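Local coordinates for isoaspartyl dipeptidase (Fervidobacterium islandicum, PDB 7CDH), which probably hydrolyses isoaspartyl (beta-aspartyl) dipeptides as a zinc metallopeptidase of the amidohydrolase superfamily, an activity linked to protein repair, at residues Tyr24-His29 and Gly349-Phe354; Val94-Thr99 and Val154-Ile159; Arg104-Leu109 and Pro133-Thr138. All blocks are in the same frame, centred on the assembly; numbering follows the deposited sequence.

Contact 1 of 3, residues Tyr24-His29 and Gly349-Phe354; sequences YHKVIH and GQDADF
Lys26 and Asp351 form a single antiparallel beta bridge, a non-hydrogen-bonded pair with CA atoms 4.3 Å apart. It ties Lys26, just before strand 27-31 (outermost in its sheet within this chain), to the loop before strand 354-358. Two backbone bonds bracket the pair: Ala352 N donates to His25 O at 2.9 Å, and Val27 N donates to Gln350 O at 2.8 Å. A third, from Gly349 N to Val27 O (2.8 Å), lies in the carbonyl plane with an N-H...O angle of 172°. Because both of Val27's backbone polar atoms are used, and by adjacent residues, the bonding is not that of a regular antiparallel pair. The side chains of Lys26 and Asp351 run side by side in the same direction, yet NZ stays 5.0 Å from OD1, so CD and CE make the approach rather than a salt bridge. On Val27, CG2 is anti to the carbonyl carbon and meets the edge of the Phe354 ring at CZ, 3.6 Å away. Phe23 stacks edge-to-face with that ring, and Tyr24 of the second subunit packs on Lys26. Such joining of N-terminal and late-chain beta segments is typical of the small beta domain beside an amidohydrolase barrel.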
ATOM      1  N   TYR A  24      -5.739 -38.138 -33.066  1.00 49.78           N
ATOM      2  CA  TYR A  24      -5.725 -36.720 -33.516  1.00 58.59           C
ATOM      3  C   TYR A  24      -4.805 -35.953 -32.551  1.00 60.50           C
ATOM      4  O   TYR A  24      -3.573 -36.014 -32.713  1.00 61.23           O
ATOM      5  CB  TYR A  24      -7.159 -36.174 -33.534  1.00 64.45           C
ATOM      6  CG  TYR A  24      -7.414 -34.960 -34.395  1.00 67.25           C
ATOM      7  CD1 TYR A  24      -6.410 -34.084 -34.767  1.00 69.64           C
ATOM      8  CD2 TYR A  24      -8.698 -34.683 -34.835  1.00 69.65           C
ATOM      9  CE1 TYR A  24      -6.672 -32.993 -35.586  1.00 74.99           C
ATOM     10  CE2 TYR A  24      -8.976 -33.601 -35.654  1.00 69.51           C
ATOM     11  CZ  TYR A  24      -7.960 -32.749 -36.035  1.00 71.27           C
ATOM     12  OH  TYR A  24      -8.251 -31.696 -36.860  1.00 67.86           O
ATOM     13  N   HIS A  25      -5.404 -35.258 -31.581  1.00 57.01           N
ATOM     14  CA  HIS A  25      -4.764 -34.631 -30.401  1.00 57.42           C
ATOM     15  C   HIS A  25      -4.920 -35.597 -29.236  1.00 52.95           C
ATOM     16  O   HIS A  25      -4.038 -35.631 -28.368  1.00 46.75           O
ATOM     17  CB  HIS A  25      -5.425 -33.273 -30.085  1.00 69.13           C
ATOM     18  CG  HIS A  25      -5.208 -32.224 -31.135  1.00 90.01           C
ATOM     19  ND1 HIS A  25      -4.240 -31.230 -31.014  1.00103.52           N
ATOM     20  CD2 HIS A  25      -5.821 -32.001 -32.321  1.00 96.75           C
ATOM     21  CE1 HIS A  25      -4.274 -30.447 -32.076  1.00103.61           C
ATOM     22  NE2 HIS A  25      -5.236 -30.898 -32.894  1.00100.37           N
ATOM     23  N   LYS A  26      -6.021 -36.352 -29.236  1.00 51.13           N
ATOM     24  CA  LYS A  26      -6.265 -37.452 -28.278  1.00 51.28           C
ATOM     25  C   LYS A  26      -6.218 -38.817 -28.989  1.00 53.28           C
ATOM     26  O   LYS A  26      -6.395 -38.897 -30.231  1.00 50.54           O
ATOM     27  CB  LYS A  26      -7.567 -37.159 -27.540  1.00 56.31           C
ATOM     28  CG  LYS A  26      -7.550 -35.829 -26.799  1.00 58.88           C
ATOM     29  CD  LYS A  26      -8.218 -35.869 -25.460  1.00 59.27           C
ATOM     30  CE  LYS A  26      -8.576 -34.511 -24.904  1.00 63.97           C
ATOM     31  NZ  LYS A  26      -9.898 -34.575 -24.229  1.00 72.08           N
ATOM     32  N   VAL A  27      -5.904 -39.865 -28.230  1.00 53.76           N
ATOM     33  CA  VAL A  27      -5.901 -41.266 -28.745  1.00 47.62           C
ATOM     34  C   VAL A  27      -7.340 -41.663 -29.063  1.00 42.53           C
ATOM     35  O   VAL A  27      -8.204 -41.610 -28.138  1.00 38.12           O
ATOM     36  CB  VAL A  27      -5.293 -42.262 -27.746  1.00 47.30           C
ATOM     37  CG1 VAL A  27      -5.533 -43.691 -28.239  1.00 50.78           C
ATOM     38  CG2 VAL A  27      -3.812 -41.996 -27.528  1.00 44.77           C
ATOM     39  N   ILE A  28      -7.573 -42.055 -30.314  1.00 46.51           N
ATOM     40  CA  ILE A  28      -8.908 -42.460 -30.834  1.00 50.92           C
ATOM     41  C   ILE A  28      -9.143 -43.958 -30.586  1.00 52.97           C
ATOM     42  O   ILE A  28     -10.280 -44.293 -30.231  1.00 56.72           O
ATOM     43  CB  ILE A  28      -9.054 -42.084 -32.316  1.00 54.93           C
ATOM     44  CG1 ILE A  28      -9.250 -40.573 -32.481  1.00 58.15           C
ATOM     45  CG2 ILE A  28     -10.193 -42.864 -32.953  1.00 53.49           C
ATOM     46  CD1 ILE A  28      -8.950 -40.073 -33.871  1.00 59.66           C
ATOM     47  N   HIS A  29      -8.128 -44.813 -30.780  1.00 56.81           N
ATOM     48  CA  HIS A  29      -8.263 -46.298 -30.774  1.00 57.59           C
ATOM     49  C   HIS A  29      -6.902 -46.993 -30.639  1.00 49.23           C
ATOM     50  O   HIS A  29      -5.965 -46.688 -31.406  1.00 46.94           O
ATOM     51  CB  HIS A  29      -9.023 -46.756 -32.033  1.00 65.14           C
ATOM     52  CG  HIS A  29      -9.247 -48.229 -32.096  1.00 68.48           C
ATOM     53  ND1 HIS A  29     -10.153 -48.870 -31.259  1.00 69.58           N
ATOM     54  CD2 HIS A  29      -8.680 -49.186 -32.864  1.00 62.73           C
ATOM     55  CE1 HIS A  29     -10.136 -50.162 -31.511  1.00 64.78           C
ATOM     56  NE2 HIS A  29      -9.237 -50.378 -32.493  1.00 69.61           N
ATOM     57  N   GLY A 349      -8.904 -41.654 -25.419  1.00 50.64           N
ATOM     58  CA  GLY A 349      -9.328 -40.398 -24.755  1.00 51.91           C
ATOM     59  C   GLY A 349      -8.203 -39.672 -24.014  1.00 49.36           C
ATOM     60  O   GLY A 349      -8.355 -38.483 -23.749  1.00 41.45           O
ATOM     61  N   GLN A 350      -7.127 -40.384 -23.674  1.00 43.69           N
ATOM     62  CA  GLN A 350      -5.839 -39.847 -23.206  1.00 42.84           C
ATOM     63  C   GLN A 350      -5.210 -38.998 -24.323  1.00 44.67           C
ATOM     64  O   GLN A 350      -5.558 -39.169 -25.501  1.00 45.82           O
ATOM     65  CB  GLN A 350      -4.961 -41.018 -22.765  1.00 49.18           C
ATOM     66  CG  GLN A 350      -5.528 -41.817 -21.586  1.00 61.57           C
ATOM     67  CD  GLN A 350      -5.558 -41.095 -20.249  1.00 68.77           C
ATOM     68  OE1 GLN A 350      -4.990 -40.015 -20.071  1.00 75.54           O
ATOM     69  NE2 GLN A 350      -6.196 -41.713 -19.268  1.00 63.59           N
ATOM     70  N   ASP A 351      -4.322 -38.082 -23.953  1.00 49.12           N
ATOM     71  CA  ASP A 351      -3.703 -37.110 -24.886  1.00 53.05           C
ATOM     72  C   ASP A 351      -2.601 -37.864 -25.636  1.00 48.51           C
ATOM     73  O   ASP A 351      -1.926 -38.721 -25.003  1.00 42.61           O
ATOM     74  CB  ASP A 351      -3.216 -35.858 -24.139  1.00 64.53           C
ATOM     75  CG  ASP A 351      -4.340 -34.979 -23.588  1.00 76.26           C
ATOM     76  OD1 ASP A 351      -4.958 -34.244 -24.392  1.00 92.19           O
ATOM     77  OD2 ASP A 351      -4.615 -35.041 -22.363  1.00 75.04           O
ATOM     78  N   ALA A 352      -2.435 -37.555 -26.925  1.00 39.93           N
ATOM     79  CA  ALA A 352      -1.546 -38.281 -27.850  1.00 39.56           C
ATOM     80  C   ALA A 352      -0.111 -37.798 -27.652  1.00 40.07           C
ATOM     81  O   ALA A 352       0.449 -37.193 -28.594  1.00 37.01           O
ATOM     82  CB  ALA A 352      -2.009 -38.113 -29.283  1.00 40.70           C
ATOM     83  N   ASP A 353       0.463 -38.101 -26.485  1.00 38.01           N
ATOM     84  CA  ASP A 353       1.886 -37.827 -26.179  1.00 37.62           C
ATOM     85  C   ASP A 353       2.608 -39.166 -26.066  1.00 37.52           C
ATOM     86  O   ASP A 353       2.261 -39.934 -25.123  1.00 36.67           O
ATOM     87  CB  ASP A 353       2.051 -37.043 -24.874  1.00 41.16           C
ATOM     88  CG  ASP A 353       1.227 -35.770 -24.750  1.00 40.76           C
ATOM     89  OD1 ASP A 353       0.745 -35.257 -25.793  1.00 36.27           O
ATOM     90  OD2 ASP A 353       1.106 -35.284 -23.587  1.00 43.94           O
ATOM     91  N   PHE A 354       3.578 -39.415 -26.957  1.00 36.17           N
ATOM     92  CA  PHE A 354       4.275 -40.719 -27.141  1.00 35.23           C
ATOM     93  C   PHE A 354       5.750 -40.519 -27.473  1.00 34.90           C
ATOM     94  O   PHE A 354       6.099 -39.486 -28.042  1.00 37.89           O
ATOM     95  CB  PHE A 354       3.756 -41.481 -28.361  1.00 35.47           C
ATOM     96  CG  PHE A 354       2.260 -41.526 -28.541  1.00 32.04           C
ATOM     97  CD1 PHE A 354       1.432 -41.965 -27.524  1.00 29.25           C
ATOM     98  CD2 PHE A 354       1.690 -41.186 -29.754  1.00 32.82           C
ATOM     99  CE1 PHE A 354       0.058 -41.983 -27.688  1.00 28.75           C
ATOM    100  CE2 PHE A 354       0.316 -41.242 -29.930  1.00 32.26           C
ATOM    101  CZ  PHE A 354      -0.493 -41.644 -28.896  1.00 29.24           C
TER

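Contact 2 of 3, residues Val94-Thr99 and Val154-Ile159; sequences VGCLGT and VGEIAI. With ZN (zinc ion), chain L; ZN (zinc ion), chain K.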
ATOM      1  N   VAL A  94       7.055 -29.462 -15.793  1.00 27.92           N
ATOM      2  CA  VAL A  94       6.518 -28.613 -14.708  1.00 27.06           C
ATOM      3  C   VAL A  94       7.665 -27.726 -14.273  1.00 27.31           C
ATOM      4  O   VAL A  94       8.692 -28.288 -13.776  1.00 24.71           O
ATOM      5  CB  VAL A  94       5.951 -29.419 -13.537  1.00 29.13           C
ATOM      6  CG1 VAL A  94       5.206 -28.486 -12.603  1.00 32.71           C
ATOM      7  CG2 VAL A  94       5.010 -30.514 -13.998  1.00 30.83           C
ATOM      8  N   GLY A  95       7.500 -26.418 -14.522  1.00 28.54           N
ATOM      9  CA  GLY A  95       8.533 -25.380 -14.317  1.00 26.77           C
ATOM     10  C   GLY A  95       8.368 -24.720 -12.969  1.00 26.70           C
ATOM     11  O   GLY A  95       7.224 -24.424 -12.579  1.00 28.14           O
ATOM     12  N   CYS A  96       9.465 -24.485 -12.266  1.00 26.76           N
ATOM     13  CA  CYS A  96       9.463 -23.705 -11.019  1.00 27.82           C
ATOM     14  C   CYS A  96      10.665 -22.761 -10.973  1.00 27.95           C
ATOM     15  O   CYS A  96      11.577 -22.895 -11.831  1.00 25.73           O
ATOM     16  CB  CYS A  96       9.491 -24.656  -9.838  1.00 29.07           C
ATOM     17  SG  CYS A  96      10.928 -25.756  -9.858  1.00 42.36           S
ATOM     18  N   LEU A  97      10.687 -21.910  -9.944  1.00 27.00           N
ATOM     19  CA  LEU A  97      11.868 -21.118  -9.525  1.00 27.56           C
ATOM     20  C   LEU A  97      12.585 -21.807  -8.365  1.00 28.44           C
ATOM     21  O   LEU A  97      11.977 -22.619  -7.654  1.00 29.41           O
ATOM     22  CB  LEU A  97      11.434 -19.723  -9.070  1.00 28.45           C
ATOM     23  CG  LEU A  97      10.582 -18.945 -10.055  1.00 29.39           C
ATOM     24  CD1 LEU A  97      10.225 -17.593  -9.483  1.00 30.98           C
ATOM     25  CD2 LEU A  97      11.327 -18.803 -11.368  1.00 31.80           C
ATOM     26  N   GLY A  98      13.834 -21.412  -8.133  1.00 29.59           N
ATOM     27  CA  GLY A  98      14.704 -22.035  -7.127  1.00 27.80           C
ATOM     28  C   GLY A  98      15.228 -21.023  -6.139  1.00 26.68           C
ATOM     29  O   GLY A  98      14.475 -20.209  -5.673  1.00 32.81           O
ATOM     30  N   THR A  99      16.497 -21.107  -5.789  1.00 33.77           N
ATOM     31  CA  THR A  99      17.127 -20.214  -4.787  1.00 35.67           C
ATOM     32  C   THR A  99      16.791 -18.756  -5.076  1.00 35.18           C
ATOM     33  O   THR A  99      16.416 -18.072  -4.140  1.00 37.79           O
ATOM     34  CB  THR A  99      18.635 -20.416  -4.762  1.00 36.12           C
ATOM     35  OG1 THR A  99      18.793 -21.834  -4.745  1.00 39.98           O
ATOM     36  CG2 THR A  99      19.256 -19.771  -3.550  1.00 37.32           C
ATOM     37  N   VAL A 154       2.656 -24.711  -5.370  1.00 27.21           N
ATOM     38  CA  VAL A 154       3.693 -23.789  -4.866  1.00 27.03           C
ATOM     39  C   VAL A 154       4.954 -24.611  -4.690  1.00 27.67           C
ATOM     40  O   VAL A 154       4.852 -25.768  -4.325  1.00 30.26           O
ATOM     41  CB  VAL A 154       3.281 -23.123  -3.552  1.00 29.34           C
ATOM     42  CG1 VAL A 154       3.119 -24.153  -2.439  1.00 30.98           C
ATOM     43  CG2 VAL A 154       4.270 -22.019  -3.158  1.00 28.42           C
ATOM     44  N   GLY A 155       6.093 -24.033  -5.015  1.00 29.59           N
ATOM     45  CA  GLY A 155       7.366 -24.749  -5.040  1.00 30.88           C
ATOM     46  C   GLY A 155       8.427 -23.930  -5.752  1.00 31.89           C
ATOM     47  O   GLY A 155       8.088 -22.957  -6.413  1.00 29.87           O
ATOM     48  N   GLU A 156       9.692 -24.335  -5.574  1.00 33.67           N
ATOM     49  CA  GLU A 156      10.003 -25.395  -4.634  1.00 38.59           C
ATOM     50  C   GLU A 156      10.408 -24.752  -3.296  1.00 38.32           C
ATOM     51  O   GLU A 156      11.416 -24.062  -3.249  1.00 45.83           O
ATOM     52  CB  GLU A 156      11.042 -26.369  -5.197  1.00 41.07           C
ATOM     53  CG  GLU A 156      12.204 -25.715  -5.882  1.00 44.05           C
ATOM     54  CD  GLU A 156      13.421 -26.574  -6.199  1.00 43.73           C
ATOM     55  OE1 GLU A 156      13.700 -27.613  -5.505  1.00 36.91           O
ATOM     56  OE2 GLU A 156      14.074 -26.219  -7.209  1.00 54.03           O
ATOM     57  N   ILE A 157       9.626 -24.968  -2.247  1.00 35.56           N
ATOM     58  CA  ILE A 157       9.858 -24.411  -0.888  1.00 34.34           C
ATOM     59  C   ILE A 157      11.011 -25.179  -0.256  1.00 32.92           C
ATOM     60  O   ILE A 157      10.942 -26.391  -0.204  1.00 36.66           O
ATOM     61  CB  ILE A 157       8.568 -24.526  -0.073  1.00 34.93           C
ATOM     62  CG1 ILE A 157       7.479 -23.666  -0.709  1.00 41.34           C
ATOM     63  CG2 ILE A 157       8.808 -24.180   1.377  1.00 36.45           C
ATOM     64  CD1 ILE A 157       6.165 -23.778   0.010  1.00 48.99           C
ATOM     65  N   ALA A 158      12.061 -24.495   0.156  1.00 31.29           N
ATOM     66  CA  ALA A 158      13.244 -25.124   0.761  1.00 32.37           C
ATOM     67  C   ALA A 158      12.966 -25.364   2.238  1.00 29.73           C
ATOM     68  O   ALA A 158      12.521 -24.438   2.929  1.00 27.55           O
ATOM     69  CB  ALA A 158      14.478 -24.277   0.568  1.00 34.74           C
ATOM     70  N   ILE A 159      13.266 -26.578   2.680  1.00 31.69           N
ATOM     71  CA  ILE A 159      13.320 -26.987   4.114  1.00 32.86           C
ATOM     72  C   ILE A 159      14.627 -27.744   4.302  1.00 30.18           C
ATOM     73  O   ILE A 159      15.118 -28.330   3.327  1.00 32.38           O
ATOM     74  CB  ILE A 159      12.096 -27.849   4.454  1.00 33.03           C
ATOM     75  CG1 ILE A 159      11.954 -29.005   3.452  1.00 34.24           C
ATOM     76  CG2 ILE A 159      10.847 -26.979   4.488  1.00 31.19           C
ATOM     77  CD1 ILE A 159      11.044 -30.107   3.899  1.00 34.37           C
TER
HETATM   78 ZN    ZN L 411      15.162 -27.523  -8.348  1.00 44.23          ZN
HETATM   79 ZN    ZN K 410      15.855 -28.209  -5.282  1.00 50.84          ZN
HETATM   80  O   HOH W   1       7.926 -21.476  -9.023  1.00 23.11           O
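Cys96 turns its SG toward the Glu156 side chain beside the dizinc site, 4.1 Å from Glu156 OE2. This is a van der Waals approach, and no direct hydrogen bond joins the segments. In both residues the gamma atom sits between the backbone N and the carbonyl carbon (chi1 58° for Cys96, 44° for Glu156). Beyond CG the glutamate is extended, and chi2 of 167° puts CD away from the backbone, toward the metals. There the two oxygens part: OE2 binds one zinc ion at 2.0 Å and OE1 the other at 2.2 Å, making Glu156 a bridging ligand. His61, His63 and Asp285 complete the ligands seen on the first zinc, His195 and His224 those on the second. Nearer the backbone, Leu97 O lies 3.6 Å from Glu156 CG, and one water spans the backbones, 2.9 Å from Leu97 N and 3.0 Å from Gly155 O. The peptide bond between Gly155 and Glu156 is cis. Strand 122-127 lies between strands 90-95 and 151-159 in the sheet, so the contact reaches past it. Cys96 O also accepts from His63 ND1, placing this segment in the second shell. The chemistry is that of a dinuclear amidohydrolase centre in which a glutamate carboxylate takes the bridging role that many relatives give to a carboxylated lysine.

Contact 3 of 3, residues Arg104-Leu109 and Pro133-Thr138; sequences RSLENL and PPVTFT
Leu106, in the first turn of helix 106-118, rests on the Phe137 ring and reaches past it to the backbone of the loop 133-138. The tight part of the contact is here. Leu106 CB lies over one face of the ring, 3.8 Å from its centroid and 17° off the normal, which qualifies as a CH-pi contact offset toward the rim. The carbonyl of the same residue also borders the ring. Leu106 has CG anti to the carbonyl carbon (chi1 -76°) and CD1 anti to CA (chi2 177°), and this extended branch carries CD1 to Val135 CG2 at 3.7 Å and over the peptide between Thr136 and Phe137. Elsewhere the ring packs on Ile125 and Thr127 of strand 122-127, and on Leu147 of the second subunit. An alanine in place of Phe137 would probably leave Leu106 CB without its aromatic bed and open a gap between the helix start, strand 122-127 and the neighbouring subunit.

The looser side lies at Glu107, whose nearest side-chain approach to the ring, CG to CD2, is 4.4 Å. Here water replaces direct contact: one molecule donates to Glu107 OE2 and to Thr136 O, at 2.8 Å each. Arg143 of the second subunit makes a salt bridge to the same OE2. Ser105 caps the helix, its OG accepting from Asn108 N at 3.0 Å. The chemistry thus divides between an apolar side of CH-pi and methyl contacts and a hydrated, charged side, where the arginine and the nearby helix N-terminus would probably favour a negatively charged Glu107, its OE2 shared between the water and the neighbouring subunit.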
ATOM      1  N   ARG A 104      14.927 -13.813 -10.937  1.00 29.32           N
ATOM      2  CA  ARG A 104      14.050 -14.690 -11.746  1.00 27.93           C
ATOM      3  C   ARG A 104      12.610 -14.376 -11.344  1.00 27.20           C
ATOM      4  O   ARG A 104      12.320 -14.450 -10.174  1.00 35.49           O
ATOM      5  CB  ARG A 104      14.400 -16.152 -11.491  1.00 31.51           C
ATOM      6  CG  ARG A 104      15.880 -16.469 -11.585  1.00 31.03           C
ATOM      7  CD  ARG A 104      16.338 -16.450 -13.023  1.00 31.74           C
ATOM      8  NE  ARG A 104      17.561 -17.212 -13.138  1.00 35.18           N
ATOM      9  CZ  ARG A 104      18.200 -17.435 -14.271  1.00 33.21           C
ATOM     10  NH1 ARG A 104      17.737 -16.915 -15.395  1.00 32.58           N
ATOM     11  NH2 ARG A 104      19.302 -18.167 -14.256  1.00 30.37           N
ATOM     12  N   SER A 105      11.784 -13.960 -12.284  1.00 27.29           N
ATOM     13  CA  SER A 105      10.398 -13.508 -12.070  1.00 26.35           C
ATOM     14  C   SER A 105       9.414 -14.643 -12.397  1.00 26.30           C
ATOM     15  O   SER A 105       9.668 -15.464 -13.300  1.00 24.05           O
ATOM     16  CB  SER A 105      10.165 -12.251 -12.896  1.00 27.25           C
ATOM     17  OG  SER A 105       9.476 -12.508 -14.094  1.00 28.10           O
ATOM     18  N   LEU A 106       8.285 -14.654 -11.708  1.00 26.71           N
ATOM     19  CA  LEU A 106       7.187 -15.594 -11.998  1.00 26.16           C
ATOM     20  C   LEU A 106       6.637 -15.317 -13.395  1.00 26.65           C
ATOM     21  O   LEU A 106       6.253 -16.282 -14.082  1.00 28.71           O
ATOM     22  CB  LEU A 106       6.121 -15.451 -10.914  1.00 26.35           C
ATOM     23  CG  LEU A 106       6.484 -16.092  -9.578  1.00 27.84           C
ATOM     24  CD1 LEU A 106       5.393 -15.816  -8.565  1.00 27.70           C
ATOM     25  CD2 LEU A 106       6.695 -17.591  -9.744  1.00 29.87           C
ATOM     26  N   GLU A 107       6.607 -14.063 -13.827  1.00 28.37           N
ATOM     27  CA  GLU A 107       5.906 -13.686 -15.083  1.00 28.84           C
ATOM     28  C   GLU A 107       6.746 -14.220 -16.253  1.00 26.07           C
ATOM     29  O   GLU A 107       6.182 -14.667 -17.278  1.00 25.34           O
ATOM     30  CB  GLU A 107       5.688 -12.172 -15.185  1.00 28.62           C
ATOM     31  CG  GLU A 107       4.760 -11.610 -14.133  1.00 30.44           C
ATOM     32  CD  GLU A 107       5.362 -11.370 -12.748  1.00 33.71           C
ATOM     33  OE1 GLU A 107       6.598 -11.627 -12.541  1.00 31.06           O
ATOM     34  OE2 GLU A 107       4.574 -10.969 -11.849  1.00 38.68           O
ATOM     35  N   ASN A 108       8.057 -14.219 -16.075  1.00 23.04           N
ATOM     36  CA  ASN A 108       9.000 -14.836 -17.045  1.00 24.90           C
ATOM     37  C   ASN A 108       8.791 -16.358 -17.070  1.00 27.51           C
ATOM     38  O   ASN A 108       8.873 -16.931 -18.168  1.00 29.55           O
ATOM     39  CB  ASN A 108      10.423 -14.444 -16.684  1.00 25.36           C
ATOM     40  CG  ASN A 108      11.484 -14.970 -17.615  1.00 25.53           C
ATOM     41  OD1 ASN A 108      12.440 -15.608 -17.138  1.00 28.61           O
ATOM     42  ND2 ASN A 108      11.372 -14.636 -18.886  1.00 19.95           N
ATOM     43  N   LEU A 109       8.559 -16.988 -15.907  1.00 26.74           N
ATOM     44  CA  LEU A 109       8.331 -18.439 -15.802  1.00 26.62           C
ATOM     45  C   LEU A 109       7.095 -18.819 -16.613  1.00 29.85           C
ATOM     46  O   LEU A 109       7.123 -19.819 -17.323  1.00 28.77           O
ATOM     47  CB  LEU A 109       8.161 -18.806 -14.341  1.00 28.07           C
ATOM     48  CG  LEU A 109       7.763 -20.258 -14.114  1.00 29.27           C
ATOM     49  CD1 LEU A 109       8.893 -21.163 -14.556  1.00 30.89           C
ATOM     50  CD2 LEU A 109       7.415 -20.506 -12.661  1.00 30.36           C
ATOM     51  N   PRO A 133       8.227 -16.036   3.113  1.00 33.02           N
ATOM     52  CA  PRO A 133       6.953 -16.197   2.415  1.00 32.14           C
ATOM     53  C   PRO A 133       7.098 -16.169   0.893  1.00 33.74           C
ATOM     54  O   PRO A 133       7.937 -15.449   0.360  1.00 35.45           O
ATOM     55  CB  PRO A 133       6.140 -14.936   2.829  1.00 28.63           C
ATOM     56  CG  PRO A 133       7.159 -13.885   3.093  1.00 28.08           C
ATOM     57  CD  PRO A 133       8.384 -14.641   3.596  1.00 34.28           C
ATOM     58  N   PRO A 134       6.288 -16.943   0.147  1.00 29.75           N
ATOM     59  CA  PRO A 134       6.567 -17.195  -1.259  1.00 31.45           C
ATOM     60  C   PRO A 134       6.144 -16.035  -2.160  1.00 30.76           C
ATOM     61  O   PRO A 134       5.146 -15.438  -1.839  1.00 32.76           O
ATOM     62  CB  PRO A 134       5.738 -18.451  -1.555  1.00 31.53           C
ATOM     63  CG  PRO A 134       4.586 -18.342  -0.620  1.00 31.13           C
ATOM     64  CD  PRO A 134       5.157 -17.722   0.640  1.00 30.95           C
ATOM     65  N   VAL A 135       6.921 -15.779  -3.220  1.00 25.67           N
ATOM     66  CA  VAL A 135       6.613 -14.795  -4.293  1.00 26.28           C
ATOM     67  C   VAL A 135       5.319 -15.275  -4.948  1.00 27.37           C
ATOM     68  O   VAL A 135       5.100 -16.492  -4.990  1.00 23.88           O
ATOM     69  CB  VAL A 135       7.734 -14.711  -5.351  1.00 28.12           C
ATOM     70  CG1 VAL A 135       8.986 -14.067  -4.804  1.00 27.24           C
ATOM     71  CG2 VAL A 135       8.054 -16.098  -5.973  1.00 26.84           C
ATOM     72  N   THR A 136       4.514 -14.355  -5.469  1.00 27.88           N
ATOM     73  CA  THR A 136       3.191 -14.671  -6.044  1.00 31.26           C
ATOM     74  C   THR A 136       3.013 -13.770  -7.259  1.00 30.22           C
ATOM     75  O   THR A 136       3.758 -12.819  -7.355  1.00 28.34           O
ATOM     76  CB  THR A 136       2.081 -14.552  -4.989  1.00 32.91           C
ATOM     77  OG1 THR A 136       1.868 -13.171  -4.701  1.00 35.97           O
ATOM     78  CG2 THR A 136       2.416 -15.272  -3.701  1.00 31.05           C
ATOM     79  N   PHE A 137       2.135 -14.153  -8.179  1.00 26.95           N
ATOM     80  CA  PHE A 137       1.704 -13.329  -9.321  1.00 28.29           C
ATOM     81  C   PHE A 137       0.747 -12.226  -8.872  1.00 31.69           C
ATOM     82  O   PHE A 137       0.777 -11.180  -9.475  1.00 37.35           O
ATOM     83  CB  PHE A 137       0.952 -14.191 -10.328  1.00 26.88           C
ATOM     84  CG  PHE A 137       1.788 -15.184 -11.077  1.00 26.51           C
ATOM     85  CD1 PHE A 137       1.961 -16.476 -10.602  1.00 27.82           C
ATOM     86  CD2 PHE A 137       2.387 -14.834 -12.269  1.00 25.45           C
ATOM     87  CE1 PHE A 137       2.710 -17.408 -11.313  1.00 29.41           C
ATOM     88  CE2 PHE A 137       3.114 -15.771 -12.987  1.00 27.73           C
ATOM     89  CZ  PHE A 137       3.261 -17.065 -12.531  1.00 27.45           C
ATOM     90  N   THR A 138      -0.104 -12.496  -7.874  1.00 38.01           N
ATOM     91  CA  THR A 138      -1.340 -11.729  -7.548  1.00 34.88           C
ATOM     92  C   THR A 138      -1.407 -11.378  -6.058  1.00 33.63           C
ATOM     93  O   THR A 138      -2.433 -10.887  -5.643  1.00 39.17           O
ATOM     94  CB  THR A 138      -2.606 -12.536  -7.874  1.00 35.78           C
ATOM     95  OG1 THR A 138      -2.576 -13.583  -6.901  1.00 35.16           O
ATOM     96  CG2 THR A 138      -2.684 -13.097  -9.283  1.00 32.69           C
TER
HETATM   97  O   HOH W   2       5.472 -11.673  -9.238  1.00 48.01           O

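Overall arrangement
Contact 2 is the buried one, and its chemistry is coordination: a carboxylate joins two metals, with little surface shared by the segments. Contacts 1 and 3 are partly buried, lie farther from the chain's centre, and both touch the second subunit. They differ in kind, contact 1 relying on backbone bonds and contact 3 on apolar side chains with a water-bridged, charged side. Contacts 2 and 3 adjoin in the barrel, their centres about 11 Å apart: strand 90-95 is followed in the chain by helix 106-118, and Leu97 CD1 packs on Leu106 CD2 at 3.5 Å. Contact 1 stands apart in the beta domain, its centre about 31 Å from that of contact 2.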